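Local coordinates for hypothetical protein PA3696 (PDB 1YOX) that is of unknown function but belongs to the AIM24 family, whose name comes from a mitochondrial biogenesis protein, in the cupin clan, at residues T19-V30 with T81-F92. Numbering follows the deposited sequence.
Sequences TVEIELDPGETV and TNEGQGKQHVAF
Glu23 lies alongside the His89 ring, pointing the same way, on the more polar face of an antiparallel strand pair, 19-24 with 88-92. From its root outward, CB and CG pass the ring, CG coming 3.5 Å from His89 CE1; CD lies 3.4 Å from Lys87 CD, and the carboxylate divides its oxygens. OE1 touches the ring carbon His89 CE1 at 3.0 Å, at the ring edge, with carboxylate and ring planes 78° apart, while OE2 makes a salt bridge to Lys87 NZ at 3.4 Å. CG anti to the backbone N (chi1 -179°) and an extended chain carry the carboxylate out between imidazole and lysine. Further along this face, Glu21 OE2 is 3.2 Å from His89 ND1; its OE1 takes a hydrogen bond from Tyr39 and salt bridges from Arg11 and Arg168 of a second subunit, a long acid suited to joining strands and chains.

The other face is mostly apolar. Phe92 receives Ile22 CG1 and Val30 CG1 at its ring edge, the latter 3.7 Å from CE1; Val30 belongs to the next sheet, so the flat ring fills the seam between two sheets. Branched Val90 suits the strand, its CG2 touching Leu24 CD2 at 3.8 Å.

Main-chain bonds pair Val20, Ile22 and Leu24 with Phe92, Val90 and Gln88. Beyond Leu24, a type II turn from Asp25 to Glu28 reverses the chain; Pro26 fits its second position, and Gly27 accepts positive phi while giving its N-H to Asn82 O. Strands 29-32 and 78-82 form a separate ladder, shifted by two residues, where Thr29 OG1 and Thr81 OG1 share a 2.7 Å hydrogen bond. The chemistry implies two-sided strands: Glu23 pairs with Lys87 where partly exposed, arginines match buried Glu21, and hydrocarbon packs against strands 29-32 and 119-123.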
# COMPACT_ATOMS: atom_id res chain seq x y z
N THR C 19 11.79 -2.75 1.25
CA THR C 19 12.37 -3.42 2.40
C THR C 19 13.92 -3.32 2.42
O THR C 19 14.56 -3.24 1.39
CB THR C 19 11.92 -4.87 2.43
OG1 THR C 19 12.69 -5.60 3.39
CG2 THR C 19 12.08 -5.50 1.12
N VAL C 20 14.51 -3.31 3.60
CA VAL C 20 15.93 -3.17 3.75
C VAL C 20 16.58 -4.46 4.21
O VAL C 20 16.30 -4.98 5.28
CB VAL C 20 16.33 -1.94 4.65
CG1 VAL C 20 15.92 -2.17 6.09
CG2 VAL C 20 17.84 -1.71 4.55
N GLU C 21 17.45 -4.99 3.36
CA GLU C 21 18.17 -6.19 3.70
C GLU C 21 19.55 -5.75 4.16
O GLU C 21 20.34 -5.21 3.39
CB GLU C 21 18.26 -7.16 2.52
CG GLU C 21 18.81 -8.52 2.93
CD GLU C 21 19.41 -9.30 1.77
OE1 GLU C 21 18.70 -10.16 1.22
OE2 GLU C 21 20.57 -9.02 1.39
N ILE C 22 19.80 -5.96 5.45
CA ILE C 22 21.03 -5.59 6.12
C ILE C 22 21.98 -6.78 6.06
O ILE C 22 21.62 -7.89 6.43
CB ILE C 22 20.77 -5.26 7.61
CG1 ILE C 22 19.66 -4.18 7.77
CG2 ILE C 22 22.11 -4.90 8.32
CD1 ILE C 22 20.04 -2.77 7.31
N GLU C 23 23.19 -6.51 5.58
CA GLU C 23 24.26 -7.50 5.53
C GLU C 23 25.15 -7.35 6.76
O GLU C 23 25.77 -6.31 6.96
CB GLU C 23 25.07 -7.32 4.24
CG GLU C 23 26.19 -8.33 4.08
CD GLU C 23 26.79 -8.27 2.70
OE1 GLU C 23 26.14 -8.80 1.76
OE2 GLU C 23 27.88 -7.68 2.55
N LEU C 24 25.17 -8.39 7.59
CA LEU C 24 25.94 -8.40 8.84
C LEU C 24 27.24 -9.21 8.69
O LEU C 24 27.17 -10.40 8.38
CB LEU C 24 25.08 -9.03 9.95
CG LEU C 24 24.23 -8.21 10.95
CD1 LEU C 24 23.88 -6.82 10.49
CD2 LEU C 24 23.02 -8.95 11.44
N ASP C 25 28.41 -8.58 8.90
CA ASP C 25 29.67 -9.34 9.09
C ASP C 25 29.71 -10.01 10.46
O ASP C 25 28.93 -9.65 11.36
CB ASP C 25 30.88 -8.46 8.83
CG ASP C 25 30.87 -7.86 7.42
OD1 ASP C 25 30.50 -8.59 6.46
OD2 ASP C 25 31.19 -6.66 7.27
N PRO C 26 30.58 -11.05 10.64
CA PRO C 26 30.61 -11.72 11.93
C PRO C 26 30.83 -10.73 13.08
O PRO C 26 31.64 -9.82 12.95
CB PRO C 26 31.81 -12.65 11.80
CG PRO C 26 31.84 -12.98 10.36
CD PRO C 26 31.49 -11.70 9.67
N GLY C 27 30.06 -10.88 14.15
CA GLY C 27 30.13 -9.97 15.29
C GLY C 27 29.32 -8.68 15.16
O GLY C 27 29.17 -7.99 16.15
N GLU C 28 28.78 -8.38 13.96
CA GLU C 28 28.07 -7.09 13.71
C GLU C 28 26.59 -7.10 14.15
O GLU C 28 25.97 -8.15 14.26
CB GLU C 28 28.16 -6.67 12.23
CG GLU C 28 29.56 -6.28 11.75
CD GLU C 28 29.52 -5.54 10.41
OE1 GLU C 28 28.59 -5.77 9.61
OE2 GLU C 28 30.42 -4.69 10.17
N THR C 29 26.03 -5.92 14.38
CA THR C 29 24.67 -5.86 14.94
C THR C 29 23.81 -4.76 14.35
O THR C 29 24.30 -3.68 14.05
CB THR C 29 24.68 -5.77 16.48
OG1 THR C 29 25.36 -6.92 16.98
CG2 THR C 29 23.25 -5.74 17.09
N VAL C 30 22.53 -5.06 14.16
CA VAL C 30 21.53 -4.08 13.77
C VAL C 30 20.38 -4.08 14.80
O VAL C 30 20.02 -5.14 15.37
CB VAL C 30 21.05 -4.29 12.32
CG1 VAL C 30 20.26 -5.62 12.16
CG2 VAL C 30 20.26 -3.11 11.82
N THR C 81 22.25 -9.96 15.84
CA THR C 81 23.70 -10.13 15.68
C THR C 81 24.05 -11.34 14.83
O THR C 81 23.38 -12.39 14.89
CB THR C 81 24.42 -10.19 17.05
OG1 THR C 81 24.01 -9.06 17.82
CG2 THR C 81 25.95 -10.10 16.88
N ASN C 82 25.10 -11.16 14.02
CA ASN C 82 25.77 -12.26 13.30
C ASN C 82 26.71 -13.07 14.22
O ASN C 82 27.80 -12.60 14.60
CB ASN C 82 26.53 -11.70 12.11
CG ASN C 82 27.17 -12.78 11.23
OD1 ASN C 82 27.67 -12.47 10.14
ND2 ASN C 82 27.14 -14.01 11.67
N GLU C 83 26.27 -14.27 14.58
CA GLU C 83 27.01 -15.17 15.47
C GLU C 83 27.75 -16.25 14.70
O GLU C 83 28.20 -17.24 15.30
CB GLU C 83 26.04 -15.86 16.44
CG GLU C 83 25.11 -14.93 17.16
CD GLU C 83 25.60 -14.60 18.55
OE1 GLU C 83 25.23 -15.37 19.47
OE2 GLU C 83 26.36 -13.62 18.71
N GLY C 84 27.85 -16.09 13.39
CA GLY C 84 28.55 -17.05 12.54
C GLY C 84 29.94 -16.58 12.16
O GLY C 84 30.54 -15.76 12.87
N GLN C 85 30.40 -17.06 11.01
CA GLN C 85 31.81 -16.97 10.59
C GLN C 85 31.96 -16.26 9.25
O GLN C 85 33.07 -15.91 8.86
CB GLN C 85 32.43 -18.37 10.43
CG GLN C 85 31.84 -19.46 11.29
CD GLN C 85 32.08 -19.21 12.76
OE1 GLN C 85 31.28 -19.64 13.61
NE2 GLN C 85 33.20 -18.52 13.07
N GLY C 86 30.84 -16.14 8.52
CA GLY C 86 30.76 -15.39 7.29
C GLY C 86 29.59 -14.42 7.30
O GLY C 86 28.89 -14.27 8.32
N LYS C 87 29.38 -13.77 6.17
CA LYS C 87 28.29 -12.80 5.97
C LYS C 87 26.90 -13.40 6.23
O LYS C 87 26.57 -14.47 5.67
CB LYS C 87 28.30 -12.27 4.53
CG LYS C 87 29.17 -11.08 4.30
CD LYS C 87 29.19 -10.71 2.81
CE LYS C 87 30.34 -9.75 2.51
NZ LYS C 87 30.40 -9.37 1.07
N GLN C 88 26.10 -12.68 7.01
CA GLN C 88 24.71 -13.06 7.21
C GLN C 88 23.77 -11.89 6.90
O GLN C 88 24.20 -10.73 6.77
CB GLN C 88 24.48 -13.55 8.64
CG GLN C 88 25.30 -14.76 9.08
CD GLN C 88 24.89 -16.04 8.40
OE1 GLN C 88 23.72 -16.29 8.18
NE2 GLN C 88 25.88 -16.88 8.06
N HIS C 89 22.49 -12.19 6.80
CA HIS C 89 21.53 -11.20 6.36
C HIS C 89 20.25 -11.23 7.20
O HIS C 89 19.82 -12.32 7.66
CB HIS C 89 21.19 -11.41 4.89
CG HIS C 89 22.39 -11.40 3.99
ND1 HIS C 89 22.82 -10.27 3.32
CD2 HIS C 89 23.25 -12.40 3.64
CE1 HIS C 89 23.90 -10.58 2.61
NE2 HIS C 89 24.17 -11.86 2.79
N VAL C 90 19.67 -10.05 7.39
CA VAL C 90 18.34 -9.87 8.00
C VAL C 90 17.64 -8.74 7.26
O VAL C 90 18.22 -7.68 7.10
CB VAL C 90 18.41 -9.40 9.47
CG1 VAL C 90 17.10 -9.67 10.19
CG2 VAL C 90 19.57 -9.99 10.22
N ALA C 91 16.38 -8.93 6.86
CA ALA C 91 15.60 -7.89 6.20
C ALA C 91 14.47 -7.30 7.09
O ALA C 91 13.89 -8.01 7.95
CB ALA C 91 15.05 -8.39 4.85
N PHE C 92 14.17 -6.01 6.88
CA PHE C 92 13.19 -5.26 7.67
C PHE C 92 12.31 -4.47 6.73
O PHE C 92 12.79 -4.01 5.70
CB PHE C 92 13.87 -4.29 8.65
CG PHE C 92 14.81 -4.97 9.60
CD1 PHE C 92 16.19 -4.91 9.39
CD2 PHE C 92 14.32 -5.70 10.68
CE1 PHE C 92 17.06 -5.54 10.23
CE2 PHE C 92 15.17 -6.35 11.55
CZ PHE C 92 16.56 -6.27 11.34